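Local coordinates for protein glycosyltransferase Gtf1 (Streptococcus pneumoniae, PDB 4PQG) that is a bacterial glycosyltransferase of the GT-B class that carries an extended beta-sheet domain and holds uridine-5'-diphosphate in this model, at residues D49-A53 with D54-H58; E137-K141 with G142-R146; K341-D344 with W345-A349; E376-N380 with H381-D385. All coordinates share one frame; numbering follows the deposited sequence.

Contact 1: residues D49-A53 with D54-H58; sequences DMILA and DNIQH
Ile-51 and Ile-56 meet across the bend where a loop runs into a helix, a small apolar contact at the start of a helix. The bond from CA to CB of Ile-51 is directed at the oncoming helix, and beyond CB the two branches part. CG2, anti to the backbone N (chi1 -52° for CG1), reaches forward to 3.7 Å from Asp-54 O, while CG1 lies 4.3 Å from Ile-56 CD1. At the tip, CD1 of Ile-51 turns back along its own segment and comes 3.8 Å from Asp-49 CB. No direct hydrogen bond joins the two halves; a water does so, giving one proton to Ile-51 O at 2.8 Å and another to Asp-54 O at 3.3 Å. The helix itself begins with an N-cap: Asn-55 OD1 accepts from Gln-57 N at 3.0 Å, the donor standing above the amide carbonyl plane. Asn-55 CB also lies 3.5 Å above the centre of the His-58 ring. The carboxylate of Asp-54 is held by Trp-20, through OD1. Together these residues form the turn from strand 42-47 into helix 56-63, within the crossover that leads to the parallel strand 70-72. Ile-56 and Leu-52 both pack on Trp-72 of that strand, and Leu-52 also touches strands 154-163 and 166-175 of the large antiparallel sheet.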
loop_
_atom_site.group_PDB
_atom_site.type_symbol
_atom_site.label_atom_id
_atom_site.label_comp_id
_atom_site.label_asym_id
_atom_site.label_seq_id
_atom_site.Cartn_x
_atom_site.Cartn_y
_atom_site.Cartn_z
ATOM N N ASP A 49 -2.210 7.669 -9.689
ATOM C CA ASP A 49 -3.641 7.825 -9.430
ATOM C C ASP A 49 -4.000 9.256 -9.092
ATOM O O ASP A 49 -3.224 9.981 -8.478
ATOM C CB ASP A 49 -4.109 6.946 -8.269
ATOM C CG ASP A 49 -4.277 5.485 -8.650
ATOM O OD1 ASP A 49 -4.072 5.092 -9.828
ATOM O OD2 ASP A 49 -4.617 4.717 -7.738
ATOM N N MET A 50 -5.211 9.645 -9.467
ATOM C CA MET A 50 -5.790 10.896 -8.994
ATOM C C MET A 50 -6.195 10.718 -7.513
ATOM O O MET A 50 -7.043 9.881 -7.184
ATOM C CB MET A 50 -6.988 11.274 -9.882
ATOM C CG MET A 50 -7.776 12.497 -9.397
ATOM S SD MET A 50 -6.760 13.987 -9.519
ATOM C CE MET A 50 -6.584 14.157 -11.300
ATOM N N ILE A 51 -5.550 11.472 -6.623
ATOM C CA ILE A 51 -5.788 11.403 -5.175
ATOM C C ILE A 51 -6.180 12.805 -4.713
ATOM O O ILE A 51 -5.318 13.702 -4.674
ATOM C CB ILE A 51 -4.495 11.015 -4.398
ATOM C CG1 ILE A 51 -3.826 9.754 -4.957
ATOM C CG2 ILE A 51 -4.758 10.916 -2.892
ATOM C CD1 ILE A 51 -4.630 8.482 -4.820
ATOM N N LEU A 52 -7.448 12.982 -4.342
ATOM C CA LEU A 52 -7.984 14.280 -3.958
ATOM C C LEU A 52 -8.728 14.224 -2.623
ATOM O O LEU A 52 -8.865 15.243 -1.943
ATOM C CB LEU A 52 -8.914 14.823 -5.063
ATOM C CG LEU A 52 -8.190 15.317 -6.336
ATOM C CD1 LEU A 52 -9.173 15.745 -7.416
ATOM C CD2 LEU A 52 -7.205 16.451 -6.037
ATOM N N ALA A 53 -9.184 13.031 -2.247
ATOM C CA ALA A 53 -9.927 12.844 -0.991
ATOM C C ALA A 53 -9.053 13.228 0.201
ATOM O O ALA A 53 -9.551 13.688 1.240
ATOM C CB ALA A 53 -10.400 11.402 -0.873
ATOM N N ASP A 54 -7.746 13.020 0.031
ATOM C CA ASP A 54 -6.739 13.447 0.988
ATOM C C ASP A 54 -5.656 14.225 0.278
ATOM O O ASP A 54 -5.443 14.021 -0.914
ATOM C CB ASP A 54 -6.073 12.216 1.605
ATOM C CG ASP A 54 -6.999 11.465 2.530
ATOM O OD1 ASP A 54 -7.268 11.989 3.624
ATOM O OD2 ASP A 54 -7.467 10.383 2.139
ATOM N N ASN A 55 -4.953 15.079 1.019
ATOM C CA ASN A 55 -3.680 15.616 0.562
ATOM C C ASN A 55 -2.680 14.449 0.481
ATOM O O ASN A 55 -2.420 13.800 1.482
ATOM C CB ASN A 55 -3.179 16.684 1.551
ATOM C CG ASN A 55 -1.858 17.314 1.131
ATOM O OD1 ASN A 55 -1.131 16.779 0.287
ATOM N ND2 ASN A 55 -1.543 18.473 1.724
ATOM N N ILE A 56 -2.117 14.181 -0.702
ATOM C CA ILE A 56 -1.227 13.033 -0.853
ATOM C C ILE A 56 -0.042 13.056 0.137
ATOM O O ILE A 56 0.429 12.005 0.577
ATOM C CB ILE A 56 -0.769 12.813 -2.336
ATOM C CG1 ILE A 56 -0.230 11.377 -2.522
ATOM C CG2 ILE A 56 0.229 13.889 -2.785
ATOM C CD1 ILE A 56 0.193 11.018 -3.938
ATOM N N GLN A 57 0.412 14.256 0.509
ATOM C CA GLN A 57 1.512 14.395 1.445
ATOM C C GLN A 57 1.145 13.786 2.809
ATOM O O GLN A 57 1.988 13.200 3.489
ATOM C CB GLN A 57 1.907 15.868 1.606
ATOM C CG GLN A 57 3.186 16.070 2.421
ATOM C CD GLN A 57 2.950 15.989 3.916
ATOM O OE1 GLN A 57 1.825 16.133 4.376
ATOM N NE2 GLN A 57 4.016 15.755 4.684
ATOM N N HIS A 58 -0.103 13.939 3.216
ATOM C CA HIS A 58 -0.532 13.355 4.491
ATOM C C HIS A 58 -0.366 11.860 4.473
ATOM O O HIS A 58 0.047 11.260 5.463
ATOM C CB HIS A 58 -1.967 13.731 4.802
ATOM C CG HIS A 58 -2.195 15.209 4.925
ATOM N ND1 HIS A 58 -3.421 15.745 4.932
ATOM C CD2 HIS A 58 -1.298 16.273 5.032
ATOM C CE1 HIS A 58 -3.317 17.085 5.060
ATOM N NE2 HIS A 58 -2.023 17.403 5.115
HETATM O O HOH W 1 -3.737 15.532 -3.252
HETATM O O HOH W 2 -9.728 12.813 4.438
#

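Contact 2: residues E137-K141 with G142-R146; sequences EYVFK and GNLIR
Tyr-138 sets its ring edge against Ile-145, CD2 to CB at 4.1 Å, the two side chains running side by side and pointing the same way. Having CG anti to the backbone N (chi1 -176°) lays the ring beside Ile-145 with its edge, rather than its face, against CB. Further along, Phe-140 CB meets Ile-145 CG1 at 4.2 Å. On the sheet face of Val-139 and Leu-144 the side chains cross at about a right angle, CG2 to CD1 at 4.2 Å, and Leu-144 CD1 also reaches Glu-137 CB at 3.7 Å. The backbone positions these groups. Tyr-138 faces both Ile-145 and Arg-146, a classic beta bulge, with bonds from Tyr-138 N to Arg-146 O (2.8 Å) and from Ile-145 N to Tyr-138 O. A type I' turn, Phe-140 to Asn-143, closes the hairpin, with Gly-142 at positive phi and Asn-143 N donating to Phe-140 O (2.7 Å). Further out, the Tyr-138 ring meets Phe-96 nearly parallel, and Arg-146 forms a salt bridge with Asp-148. Chemically, the hairpin is held mainly by main-chain bonds, with apolar contacts on both faces and a water bridging Phe-140 O and Asn-143 ND2 at the turn.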
loop_
_atom_site.group_PDB
_atom_site.type_symbol
_atom_site.label_atom_id
_atom_site.label_comp_id
_atom_site.label_asym_id
_atom_site.label_seq_id
_atom_site.Cartn_x
_atom_site.Cartn_y
_atom_site.Cartn_z
ATOM N N GLU A 137 -16.019 22.986 -0.748
ATOM C CA GLU A 137 -17.050 22.844 -1.767
ATOM C C GLU A 137 -17.932 24.091 -1.827
ATOM O O GLU A 137 -18.424 24.553 -0.792
ATOM C CB GLU A 137 -17.897 21.592 -1.478
ATOM C CG GLU A 137 -17.023 20.344 -1.330
ATOM C CD GLU A 137 -17.790 19.042 -1.302
ATOM O OE1 GLU A 137 -19.024 19.088 -1.156
ATOM O OE2 GLU A 137 -17.137 17.969 -1.400
ATOM N N TYR A 138 -18.123 24.632 -3.030
ATOM C CA TYR A 138 -18.966 25.821 -3.225
ATOM C C TYR A 138 -20.277 25.462 -3.875
ATOM O O TYR A 138 -20.305 24.912 -4.976
ATOM C CB TYR A 138 -18.281 26.876 -4.085
ATOM C CG TYR A 138 -19.078 28.168 -4.251
ATOM C CD1 TYR A 138 -19.047 29.170 -3.262
ATOM C CD2 TYR A 138 -19.843 28.407 -5.407
ATOM C CE1 TYR A 138 -19.756 30.361 -3.423
ATOM C CE2 TYR A 138 -20.562 29.588 -5.577
ATOM C CZ TYR A 138 -20.515 30.559 -4.587
ATOM O OH TYR A 138 -21.218 31.731 -4.757
ATOM N N VAL A 139 -21.360 25.826 -3.203
ATOM C CA VAL A 139 -22.695 25.411 -3.617
ATOM C C VAL A 139 -23.555 26.647 -3.860
ATOM O O VAL A 139 -23.563 27.578 -3.045
ATOM C CB VAL A 139 -23.342 24.476 -2.560
ATOM C CG1 VAL A 139 -24.704 23.997 -3.021
ATOM C CG2 VAL A 139 -22.449 23.276 -2.263
ATOM N N PHE A 140 -24.234 26.675 -5.004
ATOM C CA PHE A 140 -25.128 27.774 -5.331
ATOM C C PHE A 140 -26.529 27.236 -5.599
ATOM O O PHE A 140 -26.694 26.260 -6.348
ATOM C CB PHE A 140 -24.623 28.575 -6.523
ATOM C CG PHE A 140 -25.290 29.906 -6.671
ATOM C CD1 PHE A 140 -24.936 30.976 -5.845
ATOM C CD2 PHE A 140 -26.292 30.097 -7.623
ATOM C CE1 PHE A 140 -25.569 32.213 -5.971
ATOM C CE2 PHE A 140 -26.924 31.330 -7.758
ATOM C CZ PHE A 140 -26.562 32.387 -6.932
ATOM N N LYS A 141 -27.522 27.857 -4.955
ATOM C CA LYS A 141 -28.920 27.402 -5.017
ATOM C C LYS A 141 -29.014 25.875 -5.069
ATOM O O LYS A 141 -29.624 25.305 -5.974
ATOM C CB LYS A 141 -29.661 28.054 -6.195
ATOM C CG LYS A 141 -29.782 29.577 -6.090
ATOM C CD LYS A 141 -30.754 30.202 -7.095
ATOM C CE LYS A 141 -32.214 29.870 -6.782
ATOM N NZ LYS A 141 -33.197 30.552 -7.676
ATOM N N GLY A 142 -28.363 25.218 -4.108
ATOM C CA GLY A 142 -28.418 23.760 -3.983
ATOM C C GLY A 142 -27.431 22.971 -4.824
ATOM O O GLY A 142 -27.181 21.792 -4.544
ATOM N N ASN A 143 -26.858 23.614 -5.840
ATOM C CA ASN A 143 -25.965 22.931 -6.786
ATOM C C ASN A 143 -24.474 23.178 -6.570
ATOM O O ASN A 143 -24.018 24.319 -6.504
ATOM C CB ASN A 143 -26.341 23.281 -8.220
ATOM C CG ASN A 143 -27.735 22.811 -8.582
ATOM O OD1 ASN A 143 -28.134 21.688 -8.256
ATOM N ND2 ASN A 143 -28.484 23.672 -9.256
ATOM N N LEU A 144 -23.736 22.083 -6.465
ATOM C CA LEU A 144 -22.292 22.116 -6.327
ATOM C C LEU A 144 -21.657 22.604 -7.626
ATOM O O LEU A 144 -21.877 22.039 -8.682
ATOM C CB LEU A 144 -21.783 20.730 -5.973
ATOM C CG LEU A 144 -20.283 20.486 -5.846
ATOM C CD1 LEU A 144 -19.689 21.290 -4.714
ATOM C CD2 LEU A 144 -20.078 18.997 -5.590
ATOM N N ILE A 145 -20.848 23.645 -7.514
ATOM C CA ILE A 145 -20.290 24.368 -8.646
ATOM C C ILE A 145 -18.759 24.225 -8.726
ATOM O O ILE A 145 -18.191 24.219 -9.799
ATOM C CB ILE A 145 -20.741 25.859 -8.550
ATOM C CG1 ILE A 145 -22.242 25.981 -8.857
ATOM C CG2 ILE A 145 -19.939 26.798 -9.446
ATOM C CD1 ILE A 145 -22.686 25.209 -10.089
ATOM N N ARG A 146 -18.092 24.135 -7.588
ATOM C CA ARG A 146 -16.629 24.077 -7.567
ATOM C C ARG A 146 -16.152 23.438 -6.281
ATOM O O ARG A 146 -16.743 23.654 -5.205
ATOM C CB ARG A 146 -16.006 25.477 -7.714
ATOM C CG ARG A 146 -14.512 25.467 -8.063
ATOM C CD ARG A 146 -13.989 26.888 -8.317
ATOM N NE ARG A 146 -13.263 27.474 -7.191
ATOM C CZ ARG A 146 -13.059 28.781 -7.002
ATOM N NH1 ARG A 146 -13.550 29.694 -7.842
ATOM N NH2 ARG A 146 -12.360 29.186 -5.955
HETATM O O HOH W 3 -27.376 26.013 -9.085
#

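Contact 3: residues K341-D344 with W345-A349. With UDP (uridine-5'-diphosphate), chain C.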
loop_
_atom_site.group_PDB
_atom_site.type_symbol
_atom_site.label_atom_id
_atom_site.label_comp_id
_atom_site.label_asym_id
_atom_site.label_seq_id
_atom_site.Cartn_x
_atom_site.Cartn_y
_atom_site.Cartn_z
ATOM N N LYS A 341 -6.908 -13.400 2.941
ATOM C CA LYS A 341 -6.251 -13.554 4.256
ATOM C C LYS A 341 -7.038 -14.498 5.191
ATOM O O LYS A 341 -6.509 -14.950 6.203
ATOM C CB LYS A 341 -6.061 -12.186 4.946
ATOM C CG LYS A 341 -5.239 -11.161 4.148
ATOM C CD LYS A 341 -3.741 -11.519 4.078
ATOM C CE LYS A 341 -2.976 -10.539 3.194
ATOM N NZ LYS A 341 -1.495 -10.551 3.418
ATOM N N HIS A 342 -8.302 -14.765 4.846
ATOM C CA HIS A 342 -9.163 -15.725 5.564
ATOM C C HIS A 342 -9.144 -15.570 7.052
ATOM O O HIS A 342 -9.082 -16.570 7.789
ATOM C CB HIS A 342 -8.786 -17.167 5.220
ATOM C CG HIS A 342 -8.705 -17.437 3.748
ATOM N ND1 HIS A 342 -9.796 -17.710 2.999
ATOM C CD2 HIS A 342 -7.614 -17.462 2.885
ATOM C CE1 HIS A 342 -9.420 -17.907 1.718
ATOM N NE2 HIS A 342 -8.080 -17.760 1.651
ATOM N N ILE A 343 -9.207 -14.327 7.523
ATOM C CA ILE A 343 -9.185 -14.071 8.958
ATOM C C ILE A 343 -10.375 -14.750 9.642
ATOM O O ILE A 343 -10.280 -15.120 10.817
ATOM C CB ILE A 343 -9.074 -12.570 9.281
ATOM C CG1 ILE A 343 -7.752 -12.011 8.735
ATOM C CG2 ILE A 343 -9.122 -12.332 10.783
ATOM C CD1 ILE A 343 -7.676 -10.502 8.752
ATOM N N ASP A 344 -11.459 -14.966 8.892
ATOM C CA ASP A 344 -12.636 -15.638 9.457
ATOM C C ASP A 344 -12.319 -17.041 9.960
ATOM O O ASP A 344 -12.822 -17.453 11.005
ATOM C CB ASP A 344 -13.830 -15.635 8.497
ATOM C CG ASP A 344 -13.505 -16.256 7.156
ATOM O OD1 ASP A 344 -12.488 -15.841 6.554
ATOM O OD2 ASP A 344 -14.264 -17.149 6.710
ATOM N N TRP A 345 -11.466 -17.761 9.234
ATOM C CA TRP A 345 -10.960 -19.048 9.698
ATOM C C TRP A 345 -10.219 -18.930 10.997
ATOM O O TRP A 345 -10.394 -19.778 11.883
ATOM C CB TRP A 345 -10.092 -19.725 8.640
ATOM C CG TRP A 345 -10.805 -20.035 7.342
ATOM C CD1 TRP A 345 -12.174 -20.048 7.104
ATOM C CD2 TRP A 345 -10.197 -20.431 6.061
ATOM N NE1 TRP A 345 -12.442 -20.390 5.806
ATOM C CE2 TRP A 345 -11.310 -20.631 5.125
ATOM C CE3 TRP A 345 -8.894 -20.604 5.609
ATOM C CZ2 TRP A 345 -11.105 -21.001 3.803
ATOM C CZ3 TRP A 345 -8.693 -20.965 4.268
ATOM C CH2 TRP A 345 -9.779 -21.166 3.389
ATOM N N LEU A 346 -9.398 -17.883 11.150
ATOM C CA LEU A 346 -8.682 -17.667 12.408
ATOM C C LEU A 346 -9.620 -17.369 13.573
ATOM O O LEU A 346 -9.413 -17.876 14.691
ATOM C CB LEU A 346 -7.656 -16.525 12.296
ATOM C CG LEU A 346 -6.510 -16.744 11.306
ATOM C CD1 LEU A 346 -5.607 -15.517 11.311
ATOM C CD2 LEU A 346 -5.732 -18.004 11.675
ATOM N N VAL A 347 -10.624 -16.529 13.328
ATOM C CA VAL A 347 -11.573 -16.183 14.377
ATOM C C VAL A 347 -12.275 -17.453 14.895
ATOM O O VAL A 347 -12.298 -17.699 16.111
ATOM C CB VAL A 347 -12.592 -15.097 13.927
ATOM C CG1 VAL A 347 -13.702 -14.923 14.955
ATOM C CG2 VAL A 347 -11.892 -13.760 13.713
ATOM N N LYS A 348 -12.814 -18.264 13.981
ATOM C CA LYS A 348 -13.446 -19.554 14.344
ATOM C C LYS A 348 -12.511 -20.542 15.069
ATOM O O LYS A 348 -12.933 -21.264 15.985
ATOM C CB LYS A 348 -14.081 -20.208 13.118
ATOM C CG LYS A 348 -15.140 -19.324 12.473
ATOM C CD LYS A 348 -16.018 -20.089 11.501
ATOM C CE LYS A 348 -17.184 -19.229 11.042
ATOM N NZ LYS A 348 -18.160 -20.064 10.288
ATOM N N ALA A 349 -11.242 -20.558 14.664
ATOM C CA ALA A 349 -10.227 -21.365 15.325
ATOM C C ALA A 349 -9.991 -20.889 16.757
ATOM O O ALA A 349 -9.895 -21.713 17.686
ATOM C CB ALA A 349 -8.928 -21.343 14.535
HETATM N N1 UDP C . 0.015 -2.862 8.321
HETATM C C2 UDP C . -0.043 -1.757 9.197
HETATM N N3 UDP C . -1.019 -1.693 10.091
HETATM C C4 UDP C . -1.967 -2.635 10.197
HETATM C C5 UDP C . -1.951 -3.742 9.343
HETATM C C6 UDP C . -0.921 -3.831 8.398
HETATM O O2 UDP C . 0.820 -0.844 9.153
HETATM O O4 UDP C . -2.852 -2.499 11.071
HETATM C "C1'" UDP C . 1.133 -2.926 7.367
HETATM C "C2'" UDP C . 2.126 -3.981 7.849
HETATM O "O2'" UDP C . 3.086 -3.487 8.804
HETATM C "C3'" UDP C . 2.803 -4.474 6.581
HETATM C "C4'" UDP C . 1.778 -4.191 5.486
HETATM O "O4'" UDP C . 0.738 -3.393 6.077
HETATM O "O3'" UDP C . 3.994 -3.723 6.318
HETATM C "C5'" UDP C . 1.137 -5.463 4.933
HETATM O "O5'" UDP C . 2.100 -6.142 4.145
HETATM P PA UDP C . 2.007 -7.723 3.886
HETATM O O1A UDP C . 3.152 -8.133 3.000
HETATM O O2A UDP C . 1.871 -8.375 5.240
HETATM O O3A UDP C . 0.551 -8.015 3.253
HETATM P PB UDP C . -0.124 -7.526 1.876
HETATM O O1B UDP C . -0.825 -8.762 1.361
HETATM O O2B UDP C . -1.052 -6.392 2.281
HETATM O O3B UDP C . 1.017 -7.121 0.962
#
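His-342 and Trp-345 stack at the opening turn of helix 343-353, the helix of a beta-alpha-beta unit in a Rossmann-like domain of this GT-B protein. The imidazole and the six-membered ring of the indole form an offset stack, centroids 4.0 Å apart and planes only 10° from parallel. The two side chains leave the backbone side by side; the stack is reinforced at its root by a CH-pi contact, with His-342 CB 3.9 Å from the centroid of the same indole ring. The ring of His-342 is further fixed by NE2, which is hydrogen-bonded to Thr-410 OG1. His-342 is the N-cap residue, and its O receives a weak bond from Trp-345 N. Asp-344 also runs alongside Trp-345. Its CG sits between the backbone N and the carbonyl carbon (chi1 56°), a torsion that brings OD2 to 3.6 Å from Trp-345 CD1, carboxylate and indole planes being 40° apart. Outside the segments, Trp-345 packs on Glu-458 and Ile-461 of helix 458-474, and Lys-348 forms a salt bridge with Glu-458. Lys-341, just before the cap, extends its side chain to the diphosphate of UDP. Its NZ donates to O1B of UDP at 2.8 Å and weakly to O3A at 3.3 Å, and also forms a salt bridge with Glu-412. Inside the helix, Asp-344 O accepts the backbone bond from Lys-348 N at 3.1 Å, and Lys-348 CG packs 3.3 Å from the same oxygen.

Contact 4: residues E376-N380 with H381-D385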
loop_
_atom_site.group_PDB
_atom_site.type_symbol
_atom_site.label_atom_id
_atom_site.label_comp_id
_atom_site.label_asym_id
_atom_site.label_seq_id
_atom_site.Cartn_x
_atom_site.Cartn_y
_atom_site.Cartn_z
ATOM N N GLU A 376 -19.694 -10.092 12.621
ATOM C CA GLU A 376 -20.812 -11.021 12.648
ATOM C C GLU A 376 -20.451 -12.346 13.346
ATOM O O GLU A 376 -21.199 -12.806 14.213
ATOM C CB GLU A 376 -21.334 -11.241 11.228
ATOM C CG GLU A 376 -22.345 -12.360 11.064
ATOM C CD GLU A 376 -22.610 -12.662 9.593
ATOM O OE1 GLU A 376 -23.008 -11.733 8.859
ATOM O OE2 GLU A 376 -22.412 -13.826 9.173
ATOM N N ILE A 377 -19.310 -12.935 12.980
ATOM C CA ILE A 377 -18.811 -14.149 13.622
ATOM C C ILE A 377 -18.580 -13.946 15.130
ATOM O O ILE A 377 -18.998 -14.776 15.952
ATOM C CB ILE A 377 -17.514 -14.675 12.945
ATOM C CG1 ILE A 377 -17.778 -14.990 11.472
ATOM C CG2 ILE A 377 -16.987 -15.919 13.657
ATOM C CD1 ILE A 377 -16.530 -15.231 10.652
ATOM N N ILE A 378 -17.927 -12.842 15.480
ATOM C CA ILE A 378 -17.650 -12.499 16.865
ATOM C C ILE A 378 -18.953 -12.325 17.661
ATOM O O ILE A 378 -19.088 -12.883 18.760
ATOM C CB ILE A 378 -16.757 -11.243 16.945
ATOM C CG1 ILE A 378 -15.395 -11.536 16.307
ATOM C CG2 ILE A 378 -16.577 -10.773 18.381
ATOM C CD1 ILE A 378 -14.590 -10.285 15.986
ATOM N N ALA A 379 -19.906 -11.575 17.102
ATOM C CA ALA A 379 -21.206 -11.380 17.749
ATOM C C ALA A 379 -21.911 -12.715 17.976
ATOM O O ALA A 379 -22.352 -12.995 19.092
ATOM C CB ALA A 379 -22.093 -10.451 16.936
ATOM N N ASN A 380 -21.999 -13.526 16.918
ATOM C CA ASN A 380 -22.670 -14.829 16.950
ATOM C C ASN A 380 -22.150 -15.793 18.009
ATOM O O ASN A 380 -22.894 -16.675 18.462
ATOM C CB ASN A 380 -22.608 -15.518 15.580
ATOM C CG ASN A 380 -23.514 -14.863 14.551
ATOM O OD1 ASN A 380 -24.357 -14.037 14.893
ATOM N ND2 ASN A 380 -23.338 -15.230 13.275
ATOM N N HIS A 381 -20.878 -15.638 18.383
ATOM C CA HIS A 381 -20.266 -16.492 19.400
ATOM C C HIS A 381 -20.040 -15.781 20.716
ATOM O O HIS A 381 -19.408 -16.326 21.621
ATOM C CB HIS A 381 -18.983 -17.139 18.859
ATOM C CG HIS A 381 -19.234 -18.173 17.771
ATOM N ND1 HIS A 381 -19.408 -17.840 16.471
ATOM C CD2 HIS A 381 -19.355 -19.558 17.836
ATOM C CE1 HIS A 381 -19.625 -18.954 15.747
ATOM N NE2 HIS A 381 -19.588 -20.002 16.580
ATOM N N GLN A 382 -20.581 -14.566 20.837
ATOM C CA GLN A 382 -20.378 -13.705 22.013
ATOM C C GLN A 382 -18.900 -13.597 22.411
ATOM O O GLN A 382 -18.536 -13.677 23.590
ATOM C CB GLN A 382 -21.268 -14.147 23.193
ATOM C CG GLN A 382 -22.752 -13.864 22.966
ATOM C CD GLN A 382 -23.684 -14.662 23.880
ATOM O OE1 GLN A 382 -23.457 -14.784 25.093
ATOM N NE2 GLN A 382 -24.757 -15.186 23.298
ATOM N N ALA A 383 -18.050 -13.395 21.412
ATOM C CA ALA A 383 -16.614 -13.413 21.624
ATOM C C ALA A 383 -16.000 -12.013 21.746
ATOM O O ALA A 383 -14.778 -11.871 21.813
ATOM C CB ALA A 383 -15.940 -14.224 20.519
ATOM N N GLU A 384 -16.848 -10.990 21.810
ATOM C CA GLU A 384 -16.396 -9.589 21.896
ATOM C C GLU A 384 -15.344 -9.289 22.964
ATOM O O GLU A 384 -14.515 -8.411 22.778
ATOM C CB GLU A 384 -17.580 -8.627 22.086
ATOM C CG GLU A 384 -18.566 -8.595 20.927
ATOM C CD GLU A 384 -19.780 -9.471 21.172
ATOM O OE1 GLU A 384 -19.661 -10.482 21.889
ATOM O OE2 GLU A 384 -20.863 -9.149 20.646
ATOM N N ASP A 385 -15.394 -9.999 24.087
ATOM C CA ASP A 385 -14.502 -9.715 25.202
ATOM C C ASP A 385 -13.085 -10.221 24.979
ATOM O O ASP A 385 -12.162 -9.759 25.645
ATOM C CB ASP A 385 -15.073 -10.254 26.527
ATOM C CG ASP A 385 -16.248 -9.425 27.039
ATOM O OD1 ASP A 385 -16.464 -8.294 26.539
ATOM O OD2 ASP A 385 -16.959 -9.906 27.947
#
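The imidazole of His-381 turns an edge to the last turn of helix 371-380: ND1 donates to Ile-377 O at 3.1 Å with an N-H...O angle of 161°. The acceptor lies almost exactly in the ring plane, only 4° out of it, and this fixes the rotation of the ring. CG of His-381 stands beside its own backbone N (chi1 -69°), which carries the imidazole alongside Ile-377, whose CG2 lies 4.2 Å from ND1. The same carbonyl receives a weak second bond from His-381 N. The bond from ND1 needs a proton on that nitrogen alone, though the carbonyl end of the helix would, if anything, favour a doubly protonated ring. The other flat group that comes back to the helix is the carboxylate of Glu-384. Its chain bends at the second torsion, and OE2 comes within 3.7 Å of Ala-379 CA. Beneath the bend, Ile-378 CG2 makes an apolar contact with Ala-383 CB at 4.1 Å. The same methyl also lies against the Glu-384 backbone, 3.4 Å from Glu-384 N. Outside the segments, Ile-378 packs on Ile-387 and Leu-389 of strand 387-391, the strand that the chain enters next. The backbone closes the helix in two steps. Ala-383 N reaches back to Ile-378 O at 2.9 Å in a nearly straight bond, and Gln-382 N donates to Ala-379 O at 2.9 Å, from well above that carbonyl's plane. Gln-382 is the C-prime residue. The two backbone bonds and its positive phi make this a Schellman motif, a classic way of ending an alpha-helix, accompanied by the apolar contact of Ile-378 with Ala-383.

Contacts 3 and 4 belong together: their centres are about 13 Å apart, and helices 343-353 and 371-380 pack through Asp-344 CB on Ile-377 CD1 (3.5 Å) and Val-347 CG1 on Ile-377 CG2 (3.7 Å). Of the four, contact 3 contains Lys-341 of the UDP pocket; contact 4 adjoins it as the next helix's closing turn. Contact 1 lies in the other parallel-sheet region, on the opposite side of the chain's centre from contact 3, centres about 33 Å apart. Contact 2, in the extended beta-sheet domain, is farther still, about 46 Å from contact 3 between centres, but only about 22 Å from contact 1.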